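Local coordinates for Oxidored_FMN domain-containing protein ([Pseudomonas] geniculata N1, PDB 6L6J), which acts as a 6-hydroxypseudooxynicotine amine oxidase, an oxidoreductase carrying FMN and a [4Fe-4S] cluster, at residues I282-K286 / G312-L316. Residues are numbered along the deposited sequence; the frame is centred on the assembly and turned at random.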
ATOM      1  N   ILE A 282     -14.448  16.016  -0.370  1.00 30.24           N
ATOM      2  CA  ILE A 282     -13.556  17.198  -0.105  1.00 29.94           C
ATOM      3  C   ILE A 282     -13.888  18.365  -1.044  1.00 30.07           C
ATOM      4  O   ILE A 282     -13.355  19.449  -0.789  1.00 31.19           O
ATOM      5  CB  ILE A 282     -12.044  16.838  -0.143  1.00 28.24           C
ATOM      6  CG1 ILE A 282     -11.589  16.221  -1.472  1.00 29.11           C
ATOM      7  CG2 ILE A 282     -11.671  15.949   1.026  1.00 26.30           C
ATOM      8  CD1 ILE A 282     -11.649  17.164  -2.660  1.00 28.46           C
ATOM      9  N   ASP A 283     -14.710  18.130  -2.074  1.00 34.02           N
ATOM     10  CA  ASP A 283     -15.225  19.098  -3.096  1.00 36.48           C
ATOM     11  C   ASP A 283     -15.590  20.443  -2.466  1.00 34.41           C
ATOM     12  O   ASP A 283     -15.391  21.469  -3.109  1.00 35.69           O
ATOM     13  CB  ASP A 283     -16.537  18.597  -3.730  1.00 42.25           C
ATOM     14  CG  ASP A 283     -16.571  18.560  -5.250  1.00 48.44           C
ATOM     15  OD1 ASP A 283     -15.463  18.629  -5.871  1.00 57.43           O
ATOM     16  OD2 ASP A 283     -17.684  18.422  -5.806  1.00 36.47           O
ATOM     17  N   PHE A 284     -16.185  20.416  -1.275  1.00 36.31           N
ATOM     18  CA  PHE A 284     -16.774  21.603  -0.599  1.00 37.74           C
ATOM     19  C   PHE A 284     -15.670  22.493   0.007  1.00 36.66           C
ATOM     20  O   PHE A 284     -15.918  23.693   0.254  1.00 37.28           O
ATOM     21  CB  PHE A 284     -17.761  21.168   0.492  1.00 34.37           C
ATOM     22  CG  PHE A 284     -17.103  20.735   1.780  1.00 35.28           C
ATOM     23  CD1 PHE A 284     -16.641  19.427   1.941  1.00 36.83           C
ATOM     24  CD2 PHE A 284     -16.947  21.627   2.832  1.00 32.36           C
ATOM     25  CE1 PHE A 284     -16.071  19.008   3.136  1.00 33.76           C
ATOM     26  CE2 PHE A 284     -16.358  21.214   4.018  1.00 34.06           C
ATOM     27  CZ  PHE A 284     -15.929  19.906   4.173  1.00 34.71           C
ATOM     28  N   VAL A 285     -14.512  21.916   0.303  1.00 33.88           N
ATOM     29  CA  VAL A 285     -13.454  22.574   1.126  1.00 34.95           C
ATOM     30  C   VAL A 285     -13.024  23.894   0.470  1.00 31.27           C
ATOM     31  O   VAL A 285     -12.927  24.877   1.206  1.00 31.06           O
ATOM     32  CB  VAL A 285     -12.256  21.632   1.380  1.00 33.89           C
ATOM     33  CG1 VAL A 285     -11.129  22.340   2.124  1.00 34.35           C
ATOM     34  CG2 VAL A 285     -12.682  20.393   2.146  1.00 33.07           C
ATOM     35  N   LYS A 286     -12.788  23.925  -0.847  1.00 32.54           N
ATOM     36  CA  LYS A 286     -12.287  25.152  -1.543  1.00 34.81           C
ATOM     37  C   LYS A 286     -13.353  26.260  -1.590  1.00 34.64           C
ATOM     38  O   LYS A 286     -12.964  27.415  -1.712  1.00 36.72           O
ATOM     39  CB  LYS A 286     -11.744  24.842  -2.942  1.00 35.01           C
ATOM     40  CG  LYS A 286     -10.246  24.567  -2.960  1.00 37.19           C
ATOM     41  CD  LYS A 286      -9.609  24.551  -4.336  1.00 37.70           C
ATOM     42  CE  LYS A 286      -9.486  25.920  -4.964  1.00 36.27           C
ATOM     43  NZ  LYS A 286      -8.765  26.868  -4.079  1.00 37.66           N
ATOM     44  N   GLY A 312     -11.273  23.409  -9.833  1.00 29.68           N
ATOM     45  CA  GLY A 312     -11.253  24.089  -8.519  1.00 31.28           C
ATOM     46  C   GLY A 312     -11.509  23.142  -7.348  1.00 30.90           C
ATOM     47  O   GLY A 312     -11.994  23.599  -6.272  1.00 31.57           O
ATOM     48  N   VAL A 313     -11.185  21.862  -7.516  1.00 29.71           N
ATOM     49  CA  VAL A 313     -11.338  20.847  -6.431  1.00 30.86           C
ATOM     50  C   VAL A 313     -10.170  21.002  -5.441  1.00 31.26           C
ATOM     51  O   VAL A 313     -10.438  21.078  -4.214  1.00 29.07           O
ATOM     52  CB  VAL A 313     -11.406  19.428  -7.004  1.00 29.92           C
ATOM     53  CG1 VAL A 313     -11.632  18.411  -5.906  1.00 29.67           C
ATOM     54  CG2 VAL A 313     -12.462  19.314  -8.081  1.00 30.37           C
ATOM     55  N   LEU A 314      -8.945  21.098  -5.972  1.00 29.94           N
ATOM     56  CA  LEU A 314      -7.678  21.173  -5.197  1.00 32.74           C
ATOM     57  C   LEU A 314      -6.779  22.308  -5.705  1.00 32.33           C
ATOM     58  O   LEU A 314      -6.910  22.712  -6.879  1.00 34.71           O
ATOM     59  CB  LEU A 314      -6.945  19.829  -5.343  1.00 33.18           C
ATOM     60  CG  LEU A 314      -7.719  18.580  -4.918  1.00 30.22           C
ATOM     61  CD1 LEU A 314      -6.925  17.322  -5.224  1.00 30.13           C
ATOM     62  CD2 LEU A 314      -8.068  18.647  -3.446  1.00 29.60           C
ATOM     63  N   ASP A 315      -5.851  22.759  -4.864  1.00 32.42           N
ATOM     64  CA  ASP A 315      -4.709  23.619  -5.279  1.00 29.68           C
ATOM     65  C   ASP A 315      -3.497  22.716  -5.484  1.00 29.17           C
ATOM     66  O   ASP A 315      -2.693  23.013  -6.377  1.00 27.91           O
ATOM     67  CB  ASP A 315      -4.447  24.709  -4.251  1.00 28.50           C
ATOM     68  CG  ASP A 315      -5.667  25.584  -4.081  1.00 30.94           C
ATOM     69  OD1 ASP A 315      -6.007  26.290  -5.058  1.00 28.45           O
ATOM     70  OD2 ASP A 315      -6.308  25.495  -2.987  1.00 32.53           O
ATOM     71  N   LEU A 316      -3.402  21.640  -4.693  1.00 28.30           N
ATOM     72  CA  LEU A 316      -2.231  20.729  -4.682  1.00 27.18           C
ATOM     73  C   LEU A 316      -2.676  19.281  -4.903  1.00 26.33           C
ATOM     74  O   LEU A 316      -3.629  18.840  -4.246  1.00 27.22           O
ATOM     75  CB  LEU A 316      -1.506  20.907  -3.352  1.00 27.53           C
ATOM     76  CG  LEU A 316      -0.832  22.261  -3.172  1.00 27.95           C
ATOM     77  CD1 LEU A 316      -0.445  22.496  -1.719  1.00 29.01           C
ATOM     78  CD2 LEU A 316       0.386  22.371  -4.077  1.00 29.25           C
TER
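A salt bridge joins the segment leading into strand 293-296 to the loop before strand 316-319, the seventh and eighth strands of the eight-stranded parallel (TIM) barrel of this flavin enzyme: K286 NZ lies 3.0 Å from both D315 OD1 and D315 OD2, the hydrogen bond to OD2 being weak. D315 OD2 also accepts from the backbone N of V293, so one carboxylate joins the lysine to the seventh strand. On its way there the lysine lies along the 312-316 backbone, K286 CD resting 3.2 Å from G312 O. G312, at phi 75°, follows helix 302-310, closes its C-terminal end in a Schellman motif and turns the chain into this loop. Ahead of the lysine, a type I turn from I282 to V285, closed by V285 N to I282 O (2.9 Å), leads into the short helix 285-288. I282 also packs on V258 of strand 255-261, its side chain about 10 Å from FMN. I282 CD1 touches V313 CG1 at 3.5 Å and L314 CD2 at 4.0 Å.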